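Local coordinates for tail fiber protein (PDB 6CL6) that probably recognises receptors on the surface of target bacteria, as the trimeric tail fibre of the contractile R2 pyocin, at residues D49-T54 with R112-W117; V55-T60 with Y73-F78; N83-Q88 with V103-N108. All blocks are in the same frame, centred on the assembly; numbering follows the deposited sequence.

In the fold
Contacts 2 and 3 lie in one antiparallel sheet and contact 1 in the loops beside it, near the N-terminal end of a long trimeric fibre, about 70 to 73 Å from the centre of the chain. The strands follow in sequence order, 57-60, 72-79, 85-92, 99-104 and 118-119. Contact 2 pairs the first two and contact 3 the third and fourth, centres about 13 Å apart, with strands 72-79 and 85-92 adjacent. Contact 1, about 10 Å from contact 2 and 8 Å from contact 3, joins the loops before the first and fifth strands and encloses both hairpins along the chain. All three touch the second subunit, placing the sheet in the trimer interface.

Contact 1 (D49-T54 with R112-W117); sequences DPNTAT and REWLPW
Two loops, one leading into strand 57-60 and the other into strand 118-119, meet across one side of the antiparallel sheet, and the side chains of R112 and W114 reach over to the backbone of 49-54. R112, extended from CG to NE, sets its guanidinium edge-on to two carbonyls. Its NH1 donates to N51 O at 3.0 Å and also to A53 O at 3.0 Å, while NH2 gives a more bent bond to the same A53 O at 3.2 Å. A53 O is thus held by two nitrogens of one group, and both acceptors lie within 3° of the guanidinium plane. N51 O has a second donor as well, W114 NE1 at 3.1 Å, which comes in on a lone pair with a bent N-H...O angle of 139°. N51 O lies in a short 3-10 segment at 50-51 and A53 O just after it; the turn is begun by an Asx turn in which D49 OD1 accepts from N51 N at 2.8 Å. The N51 side chain slides past the W114 indole, the planes 29° apart, with OD1 3.8 Å above the ring plane near the rim and ND2 3.4 Å from W114 CD1. Outside the two loops, R102 donates to N51 OD1 and makes a cation-pi contact with W114, so one arginine addresses both partners. R112 NE is taken up by G84 O, which helps fix the rotation of the guanidinium, and P50 O accepts from Q88 of strand 85-92.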
ATOM      1  N   ASP A  49      17.724  58.905  43.433  1.00 16.81           N
ATOM      2  CA  ASP A  49      17.560  58.722  41.973  1.00 14.21           C
ATOM      3  C   ASP A  49      18.922  58.401  41.346  1.00 12.75           C
ATOM      4  O   ASP A  49      19.820  59.247  41.348  1.00 11.39           O
ATOM      5  CB  ASP A  49      16.955  59.972  41.347  1.00 23.53           C
ATOM      6  CG  ASP A  49      16.663  59.820  39.858  1.00 15.66           C
ATOM      7  OD1 ASP A  49      17.020  58.776  39.259  1.00 14.09           O
ATOM      8  OD2 ASP A  49      16.087  60.752  39.258  1.00 21.81           O
ATOM      9  N   PRO A  50      19.104  57.233  40.754  1.00  9.80           N
ATOM     10  CA  PRO A  50      20.397  56.972  40.094  1.00 14.30           C
ATOM     11  C   PRO A  50      20.643  57.851  38.885  1.00  9.96           C
ATOM     12  O   PRO A  50      21.800  58.012  38.481  1.00 11.77           O
ATOM     13  CB  PRO A  50      20.304  55.474  39.723  1.00 15.06           C
ATOM     14  CG  PRO A  50      18.841  55.186  39.621  1.00 11.67           C
ATOM     15  CD  PRO A  50      18.164  56.090  40.632  1.00 12.43           C
ATOM     16  N   ASN A  51      19.601  58.467  38.315  1.00 10.38           N
ATOM     17  CA  ASN A  51      19.810  59.368  37.184  1.00 11.70           C
ATOM     18  C   ASN A  51      20.651  60.581  37.577  1.00 12.18           C
ATOM     19  O   ASN A  51      21.365  61.152  36.734  1.00 10.39           O
ATOM     20  CB  ASN A  51      18.470  59.857  36.622  1.00  9.83           C
ATOM     21  CG  ASN A  51      17.778  58.841  35.745  1.00 14.28           C
ATOM     22  OD1 ASN A  51      17.978  57.617  35.859  1.00 12.73           O
ATOM     23  ND2 ASN A  51      16.950  59.348  34.830  1.00 14.55           N
ATOM     24  N   THR A  52      20.586  60.985  38.841  1.00  9.61           N
ATOM     25  CA  THR A  52      21.313  62.151  39.310  1.00  9.66           C
ATOM     26  C   THR A  52      22.495  61.763  40.186  1.00  9.42           C
ATOM     27  O   THR A  52      22.992  62.582  40.990  1.00  9.83           O
ATOM     28  CB  THR A  52      20.365  63.132  40.036  1.00 15.15           C
ATOM     29  OG1 THR A  52      19.720  62.496  41.141  1.00 19.56           O
ATOM     30  CG2 THR A  52      19.331  63.620  39.081  1.00 21.87           C
ATOM     31  N   ALA A  53      23.005  60.546  40.001  1.00 11.05           N
ATOM     32  CA  ALA A  53      24.127  60.066  40.795  1.00 13.30           C
ATOM     33  C   ALA A  53      25.374  60.934  40.621  1.00 10.26           C
ATOM     34  O   ALA A  53      25.728  61.346  39.517  1.00  8.94           O
ATOM     35  CB  ALA A  53      24.451  58.624  40.394  1.00 12.15           C
ATOM     36  N   THR A  54      26.063  61.190  41.756  1.00 11.34           N
ATOM     37  CA  THR A  54      27.334  61.881  41.740  1.00  9.56           C
ATOM     38  C   THR A  54      28.381  61.184  42.589  1.00 13.65           C
ATOM     39  O   THR A  54      29.471  61.724  42.751  1.00 14.68           O
ATOM     40  CB  THR A  54      27.203  63.343  42.243  1.00 17.05           C
ATOM     41  OG1 THR A  54      26.830  63.295  43.631  1.00 14.98           O
ATOM     42  CG2 THR A  54      26.202  64.109  41.465  1.00 13.40           C
ATOM     43  N   ARG A 112      21.851  64.986  31.348  1.00 13.87           N
ATOM     44  CA  ARG A 112      22.024  63.567  31.057  1.00 10.04           C
ATOM     45  C   ARG A 112      20.905  63.024  30.172  1.00 15.49           C
ATOM     46  O   ARG A 112      19.756  63.472  30.210  1.00 19.24           O
ATOM     47  CB  ARG A 112      22.075  62.788  32.361  1.00 23.95           C
ATOM     48  CG  ARG A 112      23.361  63.065  33.089  1.00 16.48           C
ATOM     49  CD  ARG A 112      23.469  62.334  34.345  1.00 15.38           C
ATOM     50  NE  ARG A 112      24.822  62.454  34.879  1.00 15.38           N
ATOM     51  CZ  ARG A 112      25.154  62.205  36.139  1.00 11.19           C
ATOM     52  NH1 ARG A 112      24.245  61.829  37.002  1.00 11.93           N
ATOM     53  NH2 ARG A 112      26.416  62.361  36.524  1.00 10.18           N
ATOM     54  N   GLU A 113      21.273  62.062  29.349  1.00 13.42           N
ATOM     55  CA  GLU A 113      20.346  61.321  28.496  1.00 16.14           C
ATOM     56  C   GLU A 113      20.643  59.847  28.730  1.00 16.66           C
ATOM     57  O   GLU A 113      21.543  59.293  28.105  1.00 18.48           O
ATOM     58  CB  GLU A 113      20.539  61.689  27.028  1.00 16.46           C
ATOM     59  CG  GLU A 113      20.215  63.156  26.734  1.00 24.35           C
ATOM     60  CD  GLU A 113      20.437  63.499  25.266  1.00 28.22           C
ATOM     61  OE1 GLU A 113      20.294  62.587  24.418  1.00 34.37           O
ATOM     62  OE2 GLU A 113      20.777  64.656  24.969  1.00 35.73           O
ATOM     63  N   TRP A 114      19.891  59.217  29.633  1.00 16.27           N
ATOM     64  CA  TRP A 114      20.149  57.840  30.023  1.00 12.72           C
ATOM     65  C   TRP A 114      19.575  56.879  28.995  1.00 17.13           C
ATOM     66  O   TRP A 114      18.455  57.063  28.518  1.00 17.03           O
ATOM     67  CB  TRP A 114      19.535  57.549  31.379  1.00 17.21           C
ATOM     68  CG  TRP A 114      20.257  58.237  32.507  1.00 10.67           C
ATOM     69  CD1 TRP A 114      19.904  59.411  33.110  1.00 16.76           C
ATOM     70  CD2 TRP A 114      21.443  57.795  33.133  1.00 11.89           C
ATOM     71  NE1 TRP A 114      20.826  59.725  34.076  1.00 13.11           N
ATOM     72  CE2 TRP A 114      21.779  58.744  34.113  1.00 11.65           C
ATOM     73  CE3 TRP A 114      22.278  56.691  32.952  1.00  9.77           C
ATOM     74  CZ2 TRP A 114      22.901  58.606  34.917  1.00 11.02           C
ATOM     75  CZ3 TRP A 114      23.395  56.553  33.754  1.00 15.65           C
ATOM     76  CH2 TRP A 114      23.689  57.501  34.725  1.00  8.84           C
ATOM     77  N   LEU A 115      20.350  55.879  28.634  1.00 17.93           N
ATOM     78  CA  LEU A 115      19.776  54.797  27.843  1.00 12.16           C
ATOM     79  C   LEU A 115      19.152  53.765  28.763  1.00 17.46           C
ATOM     80  O   LEU A 115      19.404  53.762  29.968  1.00 17.13           O
ATOM     81  CB  LEU A 115      20.832  54.185  26.976  1.00  9.27           C
ATOM     82  CG  LEU A 115      21.629  55.106  26.075  1.00 17.39           C
ATOM     83  CD1 LEU A 115      22.549  54.287  25.183  1.00 21.23           C
ATOM     84  CD2 LEU A 115      20.691  56.015  25.236  1.00 16.61           C
ATOM     85  N   PRO A 116      18.269  52.906  28.245  1.00 20.84           N
ATOM     86  CA  PRO A 116      17.648  51.898  29.101  1.00 20.94           C
ATOM     87  C   PRO A 116      18.666  50.897  29.615  1.00 10.47           C
ATOM     88  O   PRO A 116      19.693  50.617  28.984  1.00 16.89           O
ATOM     89  CB  PRO A 116      16.633  51.204  28.174  1.00 25.45           C
ATOM     90  CG  PRO A 116      16.456  52.125  27.031  1.00 25.25           C
ATOM     91  CD  PRO A 116      17.761  52.831  26.864  1.00 17.29           C
ATOM     92  N   TRP A 117      18.362  50.335  30.788  1.00 12.97           N
ATOM     93  CA  TRP A 117      19.214  49.296  31.341  1.00  8.61           C
ATOM     94  C   TRP A 117      19.242  48.066  30.439  1.00 14.57           C
ATOM     95  O   TRP A 117      18.219  47.643  29.891  1.00 12.06           O
ATOM     96  CB  TRP A 117      18.700  48.902  32.721  1.00 11.36           C
ATOM     97  CG  TRP A 117      18.867  49.889  33.772  1.00 17.15           C
ATOM     98  CD1 TRP A 117      17.946  50.774  34.203  1.00 12.61           C
ATOM     99  CD2 TRP A 117      20.039  50.099  34.572  1.00 10.97           C
ATOM    100  NE1 TRP A 117      18.451  51.526  35.222  1.00 15.39           N
ATOM    101  CE2 TRP A 117      19.740  51.127  35.477  1.00 11.11           C
ATOM    102  CE3 TRP A 117      21.306  49.530  34.595  1.00 10.64           C
ATOM    103  CZ2 TRP A 117      20.646  51.595  36.396  1.00  8.46           C
ATOM    104  CZ3 TRP A 117      22.220  49.993  35.527  1.00 11.36           C
ATOM    105  CH2 TRP A 117      21.884  51.030  36.407  1.00  8.23           C
TER

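Contact 2 (V55-T60 with Y73-F78); sequences VPLMLT and YIQSMF
P56 O, M58 O and I74 O accept the three backbone hydrogen bonds that zip 55-60 to 73-78. S76 N donates to P56 O at 2.8 Å, from well above the carbonyl plane. M58 and I74 form the hydrogen-bonded pair: I74 N reaches M58 O at 2.8 Å in a nearly straight bond, and M58 N returns one to I74 O at 3.0 Å. At V55, beyond the last backbone bond, a water bridges the two segments, donating to V55 O at 2.9 Å and to I74 O at 2.8 Å, so that I74 O serves two donors. S76 OG is hydrogen-bonded to the same water, 2.7 Å from its O, and also to Q88 NE2 on the next strand. The two strands make an antiparallel beta hairpin at one edge of the five-stranded sheet, their short axes 151° apart. L57 with Q75 and L59 with Y73 are non-hydrogen-bonded pairs on one face; there L59, with CG anti to the backbone N, brings CD1 squarely over the Y73 ring, 4.0 Å from its centroid, as a CH-pi contact. M58 and I74 share the opposite face, where M58 CG lies alongside I74 CB. F78 turns its ring edge to V55 O, with CZ 3.7 Å from that oxygen. T60 OG1 is bonded outside the pair, to S48 O and H62 N. The face of L57, L59, Y73 and Q75 packs on the third subunit, L57 meeting M77 and L59 meeting Y79 of that chain.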
ATOM      1  N   VAL A  55      28.071  60.026  43.167  1.00 11.63           N
ATOM      2  CA  VAL A  55      29.041  59.241  43.917  1.00 10.97           C
ATOM      3  C   VAL A  55      29.140  57.876  43.248  1.00 12.55           C
ATOM      4  O   VAL A  55      28.179  57.433  42.588  1.00 18.04           O
ATOM      5  CB  VAL A  55      28.640  59.131  45.389  1.00 19.31           C
ATOM      6  CG1 VAL A  55      28.627  60.519  46.023  1.00 28.89           C
ATOM      7  CG2 VAL A  55      27.260  58.472  45.523  1.00 22.11           C
ATOM      8  N   PRO A  56      30.266  57.175  43.386  1.00 10.94           N
ATOM      9  CA  PRO A  56      30.471  55.977  42.576  1.00  8.80           C
ATOM     10  C   PRO A  56      29.759  54.746  43.067  1.00 11.92           C
ATOM     11  O   PRO A  56      29.725  53.762  42.334  1.00  9.57           O
ATOM     12  CB  PRO A  56      31.989  55.787  42.607  1.00 11.58           C
ATOM     13  CG  PRO A  56      32.454  56.502  43.839  1.00 14.45           C
ATOM     14  CD  PRO A  56      31.511  57.664  44.013  1.00 17.55           C
ATOM     15  N   LEU A  57      29.113  54.788  44.227  1.00  8.29           N
ATOM     16  CA  LEU A  57      28.350  53.664  44.735  1.00 13.72           C
ATOM     17  C   LEU A  57      27.148  54.183  45.520  1.00 18.54           C
ATOM     18  O   LEU A  57      27.279  55.069  46.364  1.00 13.65           O
ATOM     19  CB  LEU A  57      29.249  52.754  45.599  1.00  7.26           C
ATOM     20  CG  LEU A  57      28.593  51.508  46.175  1.00  8.69           C
ATOM     21  CD1 LEU A  57      28.257  50.518  45.134  1.00  7.13           C
ATOM     22  CD2 LEU A  57      29.469  50.877  47.194  1.00  7.04           C
ATOM     23  N   MET A  58      25.964  53.673  45.184  1.00  9.14           N
ATOM     24  CA  MET A  58      24.764  53.902  45.965  1.00 12.50           C
ATOM     25  C   MET A  58      23.959  52.605  45.984  1.00 12.31           C
ATOM     26  O   MET A  58      24.243  51.646  45.243  1.00 17.60           O
ATOM     27  CB  MET A  58      23.907  55.032  45.406  1.00 19.82           C
ATOM     28  CG  MET A  58      23.434  54.762  43.988  1.00 15.83           C
ATOM     29  SD  MET A  58      22.454  56.107  43.296  1.00 28.54           S
ATOM     30  CE  MET A  58      23.505  57.525  43.580  1.00 42.98           C
ATOM     31  N   LEU A  59      22.975  52.563  46.877  1.00  8.07           N
ATOM     32  CA  LEU A  59      22.008  51.472  46.986  1.00 10.31           C
ATOM     33  C   LEU A  59      20.620  52.104  46.956  1.00 11.73           C
ATOM     34  O   LEU A  59      20.348  53.018  47.734  1.00 10.78           O
ATOM     35  CB  LEU A  59      22.173  50.676  48.267  1.00 18.47           C
ATOM     36  CG  LEU A  59      21.112  49.627  48.674  1.00  9.88           C
ATOM     37  CD1 LEU A  59      21.092  48.457  47.709  1.00  7.65           C
ATOM     38  CD2 LEU A  59      21.363  49.155  50.087  1.00 21.87           C
ATOM     39  N   THR A  60      19.754  51.644  46.053  1.00  8.25           N
ATOM     40  CA  THR A  60      18.489  52.328  45.910  1.00 14.28           C
ATOM     41  C   THR A  60      17.475  51.396  45.270  1.00 15.64           C
ATOM     42  O   THR A  60      17.827  50.519  44.487  1.00 12.35           O
ATOM     43  CB  THR A  60      18.637  53.609  45.072  1.00  8.68           C
ATOM     44  OG1 THR A  60      17.381  54.233  44.894  1.00 15.41           O
ATOM     45  CG2 THR A  60      19.273  53.316  43.744  1.00  8.59           C
ATOM     46  N   TYR A  73      22.402  47.722  44.198  1.00  8.98           N
ATOM     47  CA  TYR A  73      23.649  48.473  44.274  1.00 11.35           C
ATOM     48  C   TYR A  73      23.974  49.013  42.899  1.00 10.98           C
ATOM     49  O   TYR A  73      23.898  48.278  41.901  1.00 11.12           O
ATOM     50  CB  TYR A  73      24.800  47.591  44.741  1.00  7.20           C
ATOM     51  CG  TYR A  73      24.628  46.941  46.076  1.00  9.05           C
ATOM     52  CD1 TYR A  73      24.045  45.692  46.194  1.00  8.83           C
ATOM     53  CD2 TYR A  73      25.122  47.553  47.215  1.00 11.57           C
ATOM     54  CE1 TYR A  73      23.927  45.112  47.455  1.00  9.55           C
ATOM     55  CE2 TYR A  73      25.031  46.978  48.429  1.00  7.02           C
ATOM     56  CZ  TYR A  73      24.429  45.776  48.552  1.00  9.43           C
ATOM     57  OH  TYR A  73      24.353  45.228  49.827  1.00 11.83           O
ATOM     58  N   ILE A  74      24.302  50.297  42.819  1.00 10.15           N
ATOM     59  CA  ILE A  74      24.559  50.937  41.538  1.00  7.70           C
ATOM     60  C   ILE A  74      25.924  51.568  41.618  1.00 16.47           C
ATOM     61  O   ILE A  74      26.119  52.535  42.365  1.00 13.05           O
ATOM     62  CB  ILE A  74      23.478  51.969  41.159  1.00 11.37           C
ATOM     63  CG1 ILE A  74      22.094  51.266  41.052  1.00 10.05           C
ATOM     64  CG2 ILE A  74      23.851  52.625  39.848  1.00  8.35           C
ATOM     65  CD1 ILE A  74      21.017  52.085  40.423  1.00 21.57           C
ATOM     66  N   GLN A  75      26.864  51.013  40.861  1.00 10.87           N
ATOM     67  CA  GLN A  75      28.171  51.636  40.667  1.00 11.77           C
ATOM     68  C   GLN A  75      28.080  52.668  39.552  1.00 14.09           C
ATOM     69  O   GLN A  75      27.413  52.442  38.541  1.00 16.50           O
ATOM     70  CB  GLN A  75      29.245  50.609  40.314  1.00  9.38           C
ATOM     71  CG  GLN A  75      29.413  49.456  41.244  1.00 15.58           C
ATOM     72  CD  GLN A  75      30.330  48.408  40.641  1.00 24.06           C
ATOM     73  OE1 GLN A  75      31.508  48.660  40.423  1.00 32.69           O
ATOM     74  NE2 GLN A  75      29.771  47.242  40.326  1.00 20.28           N
ATOM     75  N   SER A  76      28.773  53.787  39.726  1.00  8.62           N
ATOM     76  CA  SER A  76      28.805  54.823  38.691  1.00  7.88           C
ATOM     77  C   SER A  76      30.239  55.209  38.383  1.00  9.12           C
ATOM     78  O   SER A  76      31.052  55.343  39.294  1.00  8.36           O
ATOM     79  CB  SER A  76      28.047  56.066  39.126  1.00 13.91           C
ATOM     80  OG  SER A  76      26.681  55.788  39.270  1.00 11.90           O
ATOM     81  N   MET A  77      30.518  55.405  37.104  1.00 12.09           N
ATOM     82  CA  MET A  77      31.787  55.903  36.602  1.00 14.30           C
ATOM     83  C   MET A  77      31.470  57.116  35.737  1.00  7.81           C
ATOM     84  O   MET A  77      30.533  57.079  34.939  1.00 13.82           O
ATOM     85  CB  MET A  77      32.509  54.835  35.800  1.00 13.02           C
ATOM     86  CG  MET A  77      32.950  53.637  36.591  1.00 15.54           C
ATOM     87  SD  MET A  77      33.185  52.203  35.555  1.00 15.84           S
ATOM     88  CE  MET A  77      31.508  51.677  35.306  1.00 17.16           C
ATOM     89  N   PHE A  78      32.259  58.177  35.888  1.00  8.03           N
ATOM     90  CA  PHE A  78      31.949  59.491  35.384  1.00 12.27           C
ATOM     91  C   PHE A  78      33.020  60.093  34.478  1.00 11.04           C
ATOM     92  O   PHE A  78      34.208  59.876  34.659  1.00 10.06           O
ATOM     93  CB  PHE A  78      31.776  60.482  36.557  1.00 12.33           C
ATOM     94  CG  PHE A  78      30.767  60.040  37.597  1.00  8.20           C
ATOM     95  CD1 PHE A  78      29.424  60.114  37.348  1.00 14.29           C
ATOM     96  CD2 PHE A  78      31.201  59.592  38.840  1.00 11.86           C
ATOM     97  CE1 PHE A  78      28.503  59.740  38.299  1.00  9.80           C
ATOM     98  CE2 PHE A  78      30.290  59.218  39.785  1.00 11.57           C
ATOM     99  CZ  PHE A  78      28.956  59.280  39.533  1.00 11.50           C
TER
HETATM  100  O   HOH W   1      26.392  55.310  41.861  1.00 11.54           O

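Contact 3 (N83-Q88 with V103-N108)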
ATOM      1  N   ASN A  83      29.118  65.284  37.677  1.00 10.98           N
ATOM      2  CA  ASN A  83      27.827  65.700  37.126  1.00 10.94           C
ATOM      3  C   ASN A  83      27.639  65.341  35.664  1.00 11.39           C
ATOM      4  O   ASN A  83      26.566  65.616  35.099  1.00 11.76           O
ATOM      5  CB  ASN A  83      27.663  67.201  37.267  1.00 12.70           C
ATOM      6  CG  ASN A  83      27.679  67.653  38.691  1.00 13.29           C
ATOM      7  OD1 ASN A  83      26.964  67.095  39.544  1.00 12.49           O
ATOM      8  ND2 ASN A  83      28.532  68.623  38.976  1.00 14.46           N
ATOM      9  N   GLY A  84      28.621  64.705  35.043  1.00 12.90           N
ATOM     10  CA  GLY A  84      28.687  64.589  33.592  1.00 18.85           C
ATOM     11  C   GLY A  84      28.200  63.251  33.064  1.00 17.42           C
ATOM     12  O   GLY A  84      27.261  62.647  33.597  1.00 11.65           O
ATOM     13  N   ASN A  85      28.807  62.819  31.957  1.00 15.28           N
ATOM     14  CA  ASN A  85      28.482  61.533  31.393  1.00 10.71           C
ATOM     15  C   ASN A  85      28.794  60.432  32.397  1.00  8.68           C
ATOM     16  O   ASN A  85      29.658  60.586  33.284  1.00 12.67           O
ATOM     17  CB  ASN A  85      29.245  61.300  30.097  1.00 12.05           C
ATOM     18  CG  ASN A  85      28.861  62.254  29.016  1.00 11.09           C
ATOM     19  OD1 ASN A  85      27.686  62.630  28.855  1.00 16.15           O
ATOM     20  ND2 ASN A  85      29.876  62.671  28.222  1.00 13.67           N
ATOM     21  N   ALA A  86      28.108  59.300  32.239  1.00  9.98           N
ATOM     22  CA  ALA A  86      28.314  58.216  33.193  1.00 10.16           C
ATOM     23  C   ALA A  86      27.974  56.848  32.627  1.00 10.55           C
ATOM     24  O   ALA A  86      27.113  56.696  31.772  1.00 12.98           O
ATOM     25  CB  ALA A  86      27.472  58.457  34.474  1.00 12.36           C
ATOM     26  N   SER A  87      28.649  55.851  33.168  1.00 12.91           N
ATOM     27  CA  SER A  87      28.298  54.451  32.993  1.00  8.72           C
ATOM     28  C   SER A  87      27.888  53.909  34.346  1.00 11.45           C
ATOM     29  O   SER A  87      28.479  54.282  35.356  1.00  9.11           O
ATOM     30  CB  SER A  87      29.498  53.686  32.435  1.00  8.49           C
ATOM     31  OG  SER A  87      29.328  52.314  32.543  1.00 14.29           O
ATOM     32  N   GLN A  88      26.851  53.074  34.369  1.00  9.75           N
ATOM     33  CA  GLN A  88      26.378  52.477  35.602  1.00 10.41           C
ATOM     34  C   GLN A  88      26.178  50.979  35.484  1.00 11.83           C
ATOM     35  O   GLN A  88      25.692  50.464  34.467  1.00  9.01           O
ATOM     36  CB  GLN A  88      25.059  53.124  36.064  1.00 12.23           C
ATOM     37  CG  GLN A  88      25.235  54.531  36.542  1.00  8.20           C
ATOM     38  CD  GLN A  88      23.940  55.077  37.099  1.00 10.33           C
ATOM     39  OE1 GLN A  88      22.839  54.672  36.677  1.00  9.25           O
ATOM     40  NE2 GLN A  88      24.059  55.978  38.055  1.00 10.95           N
ATOM     41  N   VAL A 103      24.015  53.632  30.513  1.00  9.62           N
ATOM     42  CA  VAL A 103      24.931  54.692  30.141  1.00  8.51           C
ATOM     43  C   VAL A 103      24.164  55.982  29.929  1.00 11.69           C
ATOM     44  O   VAL A 103      23.041  55.993  29.416  1.00 12.92           O
ATOM     45  CB  VAL A 103      25.759  54.297  28.900  1.00 16.29           C
ATOM     46  CG1 VAL A 103      24.863  54.171  27.704  1.00 21.99           C
ATOM     47  CG2 VAL A 103      26.867  55.324  28.646  1.00 30.86           C
ATOM     48  N   SER A 104      24.777  57.085  30.344  1.00 14.12           N
ATOM     49  CA  SER A 104      24.338  58.407  29.959  1.00 10.65           C
ATOM     50  C   SER A 104      25.433  59.092  29.129  1.00 14.65           C
ATOM     51  O   SER A 104      26.579  59.218  29.575  1.00 12.97           O
ATOM     52  CB  SER A 104      23.989  59.275  31.163  1.00 17.47           C
ATOM     53  OG  SER A 104      23.717  60.622  30.727  1.00 13.52           O
ATOM     54  N   TYR A 105      25.057  59.579  27.951  1.00 18.23           N
ATOM     55  CA  TYR A 105      25.968  60.349  27.115  1.00 14.44           C
ATOM     56  C   TYR A 105      25.203  61.499  26.493  1.00 17.40           C
ATOM     57  O   TYR A 105      24.126  61.297  25.926  1.00 16.37           O
ATOM     58  CB  TYR A 105      26.611  59.512  26.001  1.00 19.66           C
ATOM     59  CG  TYR A 105      27.300  60.432  25.014  1.00 14.91           C
ATOM     60  CD1 TYR A 105      28.578  60.928  25.270  1.00 19.14           C
ATOM     61  CD2 TYR A 105      26.641  60.889  23.881  1.00 17.16           C
ATOM     62  CE1 TYR A 105      29.189  61.798  24.397  1.00 27.75           C
ATOM     63  CE2 TYR A 105      27.247  61.793  23.009  1.00 19.99           C
ATOM     64  CZ  TYR A 105      28.506  62.234  23.275  1.00 20.17           C
ATOM     65  OH  TYR A 105      29.130  63.127  22.415  1.00 25.87           O
ATOM     66  N   ALA A 106      25.761  62.701  26.589  1.00 13.57           N
ATOM     67  CA  ALA A 106      25.127  63.877  26.004  1.00 21.68           C
ATOM     68  C   ALA A 106      26.180  64.916  25.654  1.00 17.92           C
ATOM     69  O   ALA A 106      27.231  65.022  26.316  1.00 14.67           O
ATOM     70  CB  ALA A 106      24.100  64.489  26.959  1.00 16.54           C
ATOM     71  N   ALA A 107      25.874  65.696  24.601  1.00 20.88           N
ATOM     72  CA  ALA A 107      26.784  66.746  24.158  1.00 25.39           C
ATOM     73  C   ALA A 107      27.083  67.718  25.288  1.00 12.30           C
ATOM     74  O   ALA A 107      28.224  68.164  25.451  1.00 22.18           O
ATOM     75  CB  ALA A 107      26.194  67.474  22.953  1.00 23.00           C
ATOM     76  N   ASN A 108      26.062  68.101  26.049  1.00 24.95           N
ATOM     77  CA  ASN A 108      26.283  68.798  27.304  1.00 20.63           C
ATOM     78  C   ASN A 108      26.194  67.743  28.381  1.00 15.00           C
ATOM     79  O   ASN A 108      25.074  67.315  28.723  1.00 15.51           O
ATOM     80  CB  ASN A 108      25.253  69.895  27.552  1.00 18.16           C
ATOM     81  CG  ASN A 108      25.547  70.671  28.855  1.00 28.18           C
ATOM     82  OD1 ASN A 108      26.311  70.198  29.721  1.00 25.55           O
ATOM     83  ND2 ASN A 108      24.939  71.836  29.000  1.00 46.27           N
TER
HETATM   84  O   HOH W   2      25.423  62.712  30.228  1.00 13.35           O
HETATM   85  O   HOH W   3      29.975  64.989  26.073  1.00 17.19           O
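Residues 85-87 run antiparallel to 103-106, with A86 and S104 a hydrogen-bonded pair and S87 and V103 the non-hydrogen-bonded pair beside it. S104 N donates to A86 O at 2.8 Å in a nearly straight bond, and A86 N returns one to S104 O at 3.1 Å, on a lone pair. Beyond this pair the backbone of 103-108 is met by a side chain: N85 OD1 accepts from A106 N at 3.0 Å, the donor standing above the amide plane. CG of N85 is anti to its carbonyl carbon (chi1 -65°), and its amide runs alongside Y105, with ND2 3.7 Å from Y105 CD1 and the planes 32° apart. Two waters fix the amide further. One donates to N85 OD1 at 2.6 Å and accepts from S104 OG; the other accepts from N85 ND2 at 3.2 Å and donates to A106 O. V103, its CG2 anti to the backbone N, lays that methyl 3.4 Å from A86 O. The Y105 ring meets Y93 of the second subunit with planes about 60° apart, and S87 OG is hydrogen-bonded to T91 OG1 of that chain. This hairpin of strands 85-92 and 99-104 is flanked by strand 72-79, where M77 and S87 are joined by a backbone hydrogen bond and F78 packs on A86, and by the loop entering strand 118-119, where L115 forms a backbone hydrogen bond with V103.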